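Local coordinates for stringent starvation protein A homolog (Haemophilus influenzae, PDB 3LYK) that probably associates with the RNA polymerase holoenzyme, but not with the core enzyme, and belongs to the glutathione S-transferase superfamily, at residues 17-22 with 160-165; 83-86 with 91-94; 107-112 with 126-131. One frame throughout, in Å; residues are numbered along the deposited sequence.

In the fold
The three contacts sample the two halves of a glutathione S-transferase fold. Interaction 1 joins the thioredoxin-like N-terminal half to the all-helical C-terminal half. Interaction 3 lies wholly within the helical half. Centre to centre, it is about 14 Å from interaction 1, and the two touch. Gln20 NE2 lies 3.0 Å from Tyr107 OH, a probable hydrogen bond, and Leu164 CD2 packs on Leu128 CD1 at 3.7 Å. Interaction 2 is more remote, centre to centre about 20 Å from interaction 1 and about 26 Å from interaction 3. It folds the linker between the halves onto helix 89-115, the helix that also carries residues 107-112 of interaction 3.

Interaction 1 of 3, residues 17-22 with 160-165; sequences YCHQVK and LLWKLK
His19 and Trp162 meet across two helical segments, 17-22 on helix 16-27 and 160-165 on helix 152-165, with the CA atoms of His19 and Trp162 10.1 Å apart. Both side chains leave the backbone toward the opposite segment. A pair of aromatic rings makes the contact, and the area buried between the segments is small, 74 Å².

The closest atoms are His19 CE1 and Trp162 CD1, 3.9 Å apart. The pair is an offset edge-to-face stack. The edge of the imidazole is turned toward the face of the five-membered ring of the indole. The ring centroids are 5.5 Å apart and the planes stand at 72°. The offset leaves CE1 near the CD1 corner of the indole. Both side chains have CG anti to the backbone N, with chi1 at -168° in His19 and -177° in Trp162. These torsions carry both rings into the gap between the helices. The imidazole is also held from outside the pair, because His19 NE2 is hydrogen-bonded to Ser195 OG. That bond helps to fix the turn of the ring that faces Trp162.

The contact bridges the two halves of the glutathione S-transferase fold. Val196 touches both rings. Phe192 meets the imidazole, and Phe187 meets the indole edge-to-face, so residues near the C-terminus pack against the pair, which stays partly exposed. Behind His19, helix 16-27 packs on strand 3-11 and helix 68-78 through Val21. Behind Trp162, helix 152-165 rests on helix 118-134 through Leu161 and Leu164.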
# COMPACT_ATOMS: atom_id res chain seq x y z
N TYR B 17 -13.27 4.32 1.43
CA TYR B 17 -12.48 3.52 0.48
C TYR B 17 -13.31 3.16 -0.74
O TYR B 17 -12.79 3.17 -1.85
CB TYR B 17 -11.88 2.24 1.14
CG TYR B 17 -11.05 2.62 2.36
CD1 TYR B 17 -9.82 3.28 2.19
CD2 TYR B 17 -11.50 2.36 3.67
CE1 TYR B 17 -9.06 3.67 3.28
CE2 TYR B 17 -10.73 2.74 4.79
CZ TYR B 17 -9.50 3.39 4.57
OH TYR B 17 -8.72 3.82 5.62
N CYS B 18 -14.60 2.86 -0.54
CA CYS B 18 -15.48 2.57 -1.68
C CYS B 18 -15.66 3.87 -2.47
O CYS B 18 -15.63 3.88 -3.70
CB CYS B 18 -16.84 2.02 -1.20
SG CYS B 18 -16.59 0.34 -0.48
N HIS B 19 -15.77 4.97 -1.75
CA HIS B 19 -15.92 6.26 -2.43
C HIS B 19 -14.69 6.59 -3.33
O HIS B 19 -14.84 6.99 -4.49
CB HIS B 19 -16.23 7.36 -1.42
CG HIS B 19 -16.68 8.64 -2.06
ND1 HIS B 19 -16.92 9.79 -1.35
CD2 HIS B 19 -16.92 8.94 -3.37
CE1 HIS B 19 -17.27 10.76 -2.19
NE2 HIS B 19 -17.27 10.26 -3.42
N GLN B 20 -13.47 6.40 -2.80
CA GLN B 20 -12.26 6.59 -3.61
C GLN B 20 -12.34 5.83 -4.96
O GLN B 20 -12.04 6.38 -6.02
CB GLN B 20 -11.01 6.07 -2.87
CG GLN B 20 -10.69 6.73 -1.54
CD GLN B 20 -9.49 6.03 -0.87
OE1 GLN B 20 -9.23 4.85 -1.11
NE2 GLN B 20 -8.82 6.74 -0.01
N VAL B 21 -12.69 4.55 -4.87
CA VAL B 21 -12.73 3.69 -6.03
C VAL B 21 -13.82 4.14 -7.03
O VAL B 21 -13.57 4.19 -8.27
CB VAL B 21 -12.92 2.18 -5.62
CG1 VAL B 21 -13.12 1.29 -6.87
CG2 VAL B 21 -11.65 1.67 -4.87
N LYS B 22 -14.99 4.52 -6.52
CA LYS B 22 -16.06 5.02 -7.45
C LYS B 22 -15.65 6.27 -8.17
O LYS B 22 -16.00 6.45 -9.29
CB LYS B 22 -17.40 5.28 -6.75
CG LYS B 22 -18.02 4.03 -6.14
CD LYS B 22 -19.23 4.51 -5.29
CE LYS B 22 -20.09 3.36 -4.89
NZ LYS B 22 -21.08 3.88 -3.90
N LEU B 160 -12.71 12.76 1.90
CA LEU B 160 -12.55 13.16 3.30
C LEU B 160 -13.23 14.52 3.58
O LEU B 160 -13.89 14.68 4.59
CB LEU B 160 -11.07 13.23 3.68
CG LEU B 160 -10.83 13.78 5.09
CD1 LEU B 160 -9.78 12.98 5.78
CD2 LEU B 160 -10.39 15.24 4.96
N LEU B 161 -13.04 15.47 2.67
CA LEU B 161 -13.69 16.78 2.75
C LEU B 161 -15.23 16.66 2.61
O LEU B 161 -15.96 17.34 3.31
CB LEU B 161 -13.12 17.70 1.70
CG LEU B 161 -11.64 18.03 1.95
CD1 LEU B 161 -11.12 18.88 0.84
CD2 LEU B 161 -11.41 18.79 3.31
N TRP B 162 -15.68 15.76 1.74
CA TRP B 162 -17.05 15.46 1.56
C TRP B 162 -17.66 14.98 2.88
O TRP B 162 -18.73 15.46 3.27
CB TRP B 162 -17.21 14.39 0.50
CG TRP B 162 -18.64 14.04 0.19
CD1 TRP B 162 -19.29 12.84 0.45
CD2 TRP B 162 -19.60 14.87 -0.49
NE1 TRP B 162 -20.57 12.88 -0.05
CE2 TRP B 162 -20.79 14.11 -0.61
CE3 TRP B 162 -19.57 16.19 -0.98
CZ2 TRP B 162 -21.97 14.63 -1.21
CZ3 TRP B 162 -20.74 16.70 -1.59
CH2 TRP B 162 -21.92 15.90 -1.70
N LYS B 163 -16.99 14.06 3.57
CA LYS B 163 -17.50 13.58 4.84
C LYS B 163 -17.50 14.66 5.90
O LYS B 163 -18.47 14.75 6.68
CB LYS B 163 -16.77 12.34 5.34
CG LYS B 163 -17.28 11.08 4.64
CD LYS B 163 -16.60 9.86 5.20
CE LYS B 163 -17.09 8.61 4.54
NZ LYS B 163 -18.40 8.17 5.10
N LEU B 164 -16.44 15.47 5.95
CA LEU B 164 -16.37 16.56 6.92
C LEU B 164 -17.51 17.57 6.68
O LEU B 164 -18.19 17.94 7.63
CB LEU B 164 -15.02 17.30 6.86
CG LEU B 164 -13.81 16.54 7.42
CD1 LEU B 164 -12.57 17.38 7.24
CD2 LEU B 164 -14.05 16.17 8.89
N LYS B 165 -17.70 18.00 5.43
CA LYS B 165 -18.83 18.87 5.11
C LYS B 165 -20.15 18.32 5.72
O LYS B 165 -20.86 19.06 6.37
CB LYS B 165 -18.98 19.12 3.60
CG LYS B 165 -19.98 20.25 3.24
CD LYS B 165 -20.02 20.54 1.72
CE LYS B 165 -20.97 21.72 1.39
NZ LYS B 165 -22.42 21.33 1.58

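Interaction 2 of 3, residues 83-86 with 91-94; sequences PLMQ and SRAK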
# COMPACT_ATOMS: atom_id res chain seq x y z
N PRO B 83 -5.05 10.43 -17.30
CA PRO B 83 -4.05 9.93 -16.34
C PRO B 83 -4.33 10.47 -14.92
O PRO B 83 -4.55 11.67 -14.74
CB PRO B 83 -2.69 10.43 -16.91
CG PRO B 83 -3.08 11.63 -17.89
CD PRO B 83 -4.49 11.27 -18.39
N LEU B 84 -4.36 9.59 -13.93
CA LEU B 84 -4.55 10.05 -12.56
C LEU B 84 -3.23 10.00 -11.75
O LEU B 84 -3.20 10.28 -10.54
CB LEU B 84 -5.66 9.22 -11.89
CG LEU B 84 -7.03 9.29 -12.59
CD1 LEU B 84 -8.07 8.46 -11.84
CD2 LEU B 84 -7.50 10.76 -12.63
N MSE B 85 -2.15 9.62 -12.42
CA MSE B 85 -0.77 9.72 -11.82
C MSE B 85 0.14 10.32 -12.84
O MSE B 85 -0.14 10.27 -14.03
CB MSE B 85 -0.27 8.32 -11.55
CG MSE B 85 -1.16 7.64 -10.60
SE MSE B 85 -0.38 7.80 -8.85
CE MSE B 85 0.16 6.01 -9.27
N GLN B 86 1.25 10.87 -12.41
CA GLN B 86 2.18 11.37 -13.41
C GLN B 86 2.96 10.25 -13.97
O GLN B 86 2.80 9.09 -13.60
CB GLN B 86 3.11 12.38 -12.80
CG GLN B 86 2.38 13.22 -11.83
CD GLN B 86 2.97 14.56 -11.71
OE1 GLN B 86 3.70 15.02 -12.58
NE2 GLN B 86 2.68 15.22 -10.61
N SER B 91 7.80 12.01 -9.08
CA SER B 91 6.42 12.52 -8.85
C SER B 91 5.52 11.42 -8.37
O SER B 91 4.68 11.65 -7.49
CB SER B 91 5.78 13.00 -10.15
OG SER B 91 6.52 14.08 -10.62
N ARG B 92 5.64 10.25 -9.00
CA ARG B 92 4.81 9.10 -8.61
C ARG B 92 5.07 8.70 -7.16
O ARG B 92 4.13 8.42 -6.40
CB ARG B 92 4.98 7.94 -9.58
CG ARG B 92 4.53 8.32 -11.01
CD ARG B 92 4.96 7.26 -12.04
NE ARG B 92 4.51 5.91 -11.70
CZ ARG B 92 3.34 5.39 -12.06
NH1 ARG B 92 2.44 6.13 -12.72
NH2 ARG B 92 3.04 4.13 -11.74
N ALA B 93 6.36 8.72 -6.76
CA ALA B 93 6.70 8.34 -5.38
C ALA B 93 6.18 9.40 -4.40
O ALA B 93 5.66 9.07 -3.35
CB ALA B 93 8.24 8.19 -5.22
N LYS B 94 6.35 10.67 -4.72
CA LYS B 94 5.81 11.72 -3.81
C LYS B 94 4.30 11.61 -3.65
O LYS B 94 3.81 11.71 -2.55
CB LYS B 94 6.22 13.12 -4.25
CG LYS B 94 7.72 13.21 -4.30
CD LYS B 94 8.28 14.43 -3.61
CE LYS B 94 8.91 15.29 -4.64
NZ LYS B 94 8.05 15.06 -5.81
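Arg92 reaches back from its helix to the main chain of Gln86, and its guanidinium lies edge-on to that carbonyl. Arg92 NH1 donates to Gln86 O at 3.1 Å. The N-H...O angle is 171°, so the bond is nearly straight. The oxygen sits in the guanidinium plane, and NH1 lies almost on the extended C=O line. A bend at chi3 (54°) curls the arginine round the oxygen, with CG and CD both 3.2 Å from Gln86 O.

Met85, a selenomethionine, crosses the arginine at about a right angle. Its CE lies over one guanidinium face, and its CB is 3.7 Å from Arg92 NH1. On another part of the contact, the extended Gln86 side chain runs alongside Ser91. The amide carbon CD of Gln86 is 3.6 Å from Ser91 CB, a packing contact.

Arg92 NE forms a salt bridge to Glu77 of the second subunit, so one guanidinium ties the linker to the dimer interface. The loop itself joins helix 68-78 to helix 89-115. Met85 packs against Glu73 and Asp76 of the first helix, Met99 of the second and Leu152 of helix 152-165.

Interaction 3 of 3, residues 107-112 with 126-131; sequences YPTLAK and KQLKEE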
# COMPACT_ATOMS: atom_id res chain seq x y z
N TYR B 107 -7.29 9.86 8.08
CA TYR B 107 -8.39 8.92 8.08
C TYR B 107 -8.83 8.37 9.45
O TYR B 107 -10.05 8.18 9.66
CB TYR B 107 -8.18 7.79 7.05
CG TYR B 107 -8.50 8.16 5.59
CD1 TYR B 107 -8.35 9.46 5.11
CD2 TYR B 107 -8.97 7.18 4.69
CE1 TYR B 107 -8.65 9.80 3.79
CE2 TYR B 107 -9.26 7.51 3.35
CZ TYR B 107 -9.10 8.83 2.92
OH TYR B 107 -9.40 9.17 1.61
N PRO B 108 -7.86 8.05 10.37
CA PRO B 108 -8.33 7.55 11.68
C PRO B 108 -9.05 8.60 12.50
O PRO B 108 -9.97 8.26 13.22
CB PRO B 108 -7.03 7.12 12.40
CG PRO B 108 -6.05 6.80 11.25
CD PRO B 108 -6.41 7.82 10.18
N THR B 109 -8.63 9.85 12.39
CA THR B 109 -9.29 10.97 13.05
C THR B 109 -10.72 11.15 12.50
O THR B 109 -11.68 11.34 13.26
CB THR B 109 -8.47 12.25 12.87
OG1 THR B 109 -7.12 11.98 13.22
CG2 THR B 109 -9.00 13.42 13.77
N LEU B 110 -10.87 11.03 11.18
CA LEU B 110 -12.20 11.06 10.56
C LEU B 110 -13.06 9.94 11.09
O LEU B 110 -14.21 10.17 11.41
CB LEU B 110 -12.10 11.00 9.01
CG LEU B 110 -13.43 11.02 8.25
CD1 LEU B 110 -14.21 12.33 8.53
CD2 LEU B 110 -13.20 10.78 6.73
N ALA B 111 -12.51 8.72 11.20
CA ALA B 111 -13.29 7.61 11.75
C ALA B 111 -13.74 7.85 13.22
O ALA B 111 -14.84 7.48 13.61
CB ALA B 111 -12.52 6.32 11.65
N LYS B 112 -12.85 8.44 14.01
CA LYS B 112 -13.13 8.84 15.40
C LYS B 112 -14.31 9.84 15.38
O LYS B 112 -15.26 9.74 16.18
CB LYS B 112 -11.87 9.50 15.98
CG LYS B 112 -11.75 9.58 17.50
CD LYS B 112 -10.47 10.36 17.90
CE LYS B 112 -10.72 11.38 19.01
NZ LYS B 112 -9.76 12.53 18.87
N LYS B 126 -12.41 19.20 15.58
CA LYS B 126 -11.56 20.38 15.76
C LYS B 126 -10.15 20.12 15.27
O LYS B 126 -9.53 20.98 14.63
CB LYS B 126 -11.53 20.84 17.22
CG LYS B 126 -10.89 22.24 17.41
CD LYS B 126 -11.53 23.01 18.58
CE LYS B 126 -11.09 22.44 19.94
NZ LYS B 126 -9.82 23.09 20.36
N GLN B 127 -9.63 18.93 15.56
CA GLN B 127 -8.30 18.56 15.12
C GLN B 127 -8.19 18.52 13.58
O GLN B 127 -7.25 19.08 13.02
CB GLN B 127 -7.88 17.21 15.75
CG GLN B 127 -6.34 17.03 15.80
CD GLN B 127 -5.90 15.55 15.69
OE1 GLN B 127 -6.42 14.68 16.38
NE2 GLN B 127 -4.93 15.28 14.81
N LEU B 128 -9.15 17.88 12.91
CA LEU B 128 -9.14 17.83 11.42
C LEU B 128 -9.26 19.20 10.80
O LEU B 128 -8.56 19.54 9.85
CB LEU B 128 -10.24 16.92 10.89
CG LEU B 128 -9.85 15.44 10.84
CD1 LEU B 128 -11.05 14.60 10.49
CD2 LEU B 128 -8.70 15.20 9.85
N LYS B 129 -10.17 19.99 11.37
CA LYS B 129 -10.35 21.39 11.00
C LYS B 129 -9.05 22.21 11.10
O LYS B 129 -8.66 22.89 10.14
CB LYS B 129 -11.47 22.01 11.83
CG LYS B 129 -11.99 23.33 11.30
CD LYS B 129 -13.27 23.73 12.00
CE LYS B 129 -13.88 24.87 11.25
NZ LYS B 129 -15.22 25.16 11.81
N GLU B 130 -8.38 22.15 12.25
CA GLU B 130 -7.12 22.88 12.42
C GLU B 130 -6.09 22.43 11.37
O GLU B 130 -5.50 23.26 10.66
CB GLU B 130 -6.54 22.68 13.81
CG GLU B 130 -7.24 23.43 14.93
CD GLU B 130 -6.64 23.12 16.32
OE1 GLU B 130 -6.12 24.06 16.97
OE2 GLU B 130 -6.67 21.93 16.74
N GLU B 131 -5.90 21.11 11.26
CA GLU B 131 -4.93 20.55 10.31
C GLU B 131 -5.16 20.93 8.86
O GLU B 131 -4.23 21.31 8.15
CB GLU B 131 -4.84 19.04 10.47
CG GLU B 131 -3.69 18.63 11.36
CD GLU B 131 -3.96 17.36 12.15
OE1 GLU B 131 -4.95 16.64 11.86
OE2 GLU B 131 -3.16 17.09 13.07
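Leu128 fills the space beside Thr109 and Leu110, and this is the tightly packed part of the contact. Its CG lies 3.7 Å from Thr109 CG2, and the two side chains lie alongside, pointing opposite ways. The methyl CD1 of Leu128 goes further in. It reaches the backbone of the facing helix, 3.6 Å from Leu110 N, and lies 4.0 Å from Leu110 CB. Leu128 thus packs on both the side chain of Thr109 and the main chain of the next residue.

The threonine rotamer explains its part. CG2 is anti to the backbone N and faces Leu128, while OG1 is turned back along its own helix and makes a weak hydrogen bond to Asp105 O.

The other side is looser and more polar. Gln127 crosses Thr109 at about a right angle, and its OE1 comes no nearer than 3.9 Å to Thr109 CG2. The amide is held instead by its own helix. Gln127 NE2 donates to Glu131 OE2 at 3.1 Å, with an N-H...O angle of 160°; a weaker bond goes to Glu131 OE1. OE2 is met on its syn side, with the donor tilted 23° out of the carboxylate plane; OE2 itself lies near the amide plane. This link, one turn along the helix, helps to fix the rotation of the amide.

The two segments run roughly antiparallel, at 142°, with their axes 10.0 Å apart. They belong to helices 89-115 and 118-134 of the all-helical C-terminal domain. Helix 152-165 packs against both, with Leu164 touching Leu110 and Leu128. Ile16 of helix 16-27 also touches Leu110, and Trp106 covers Leu128 from helix 89-115.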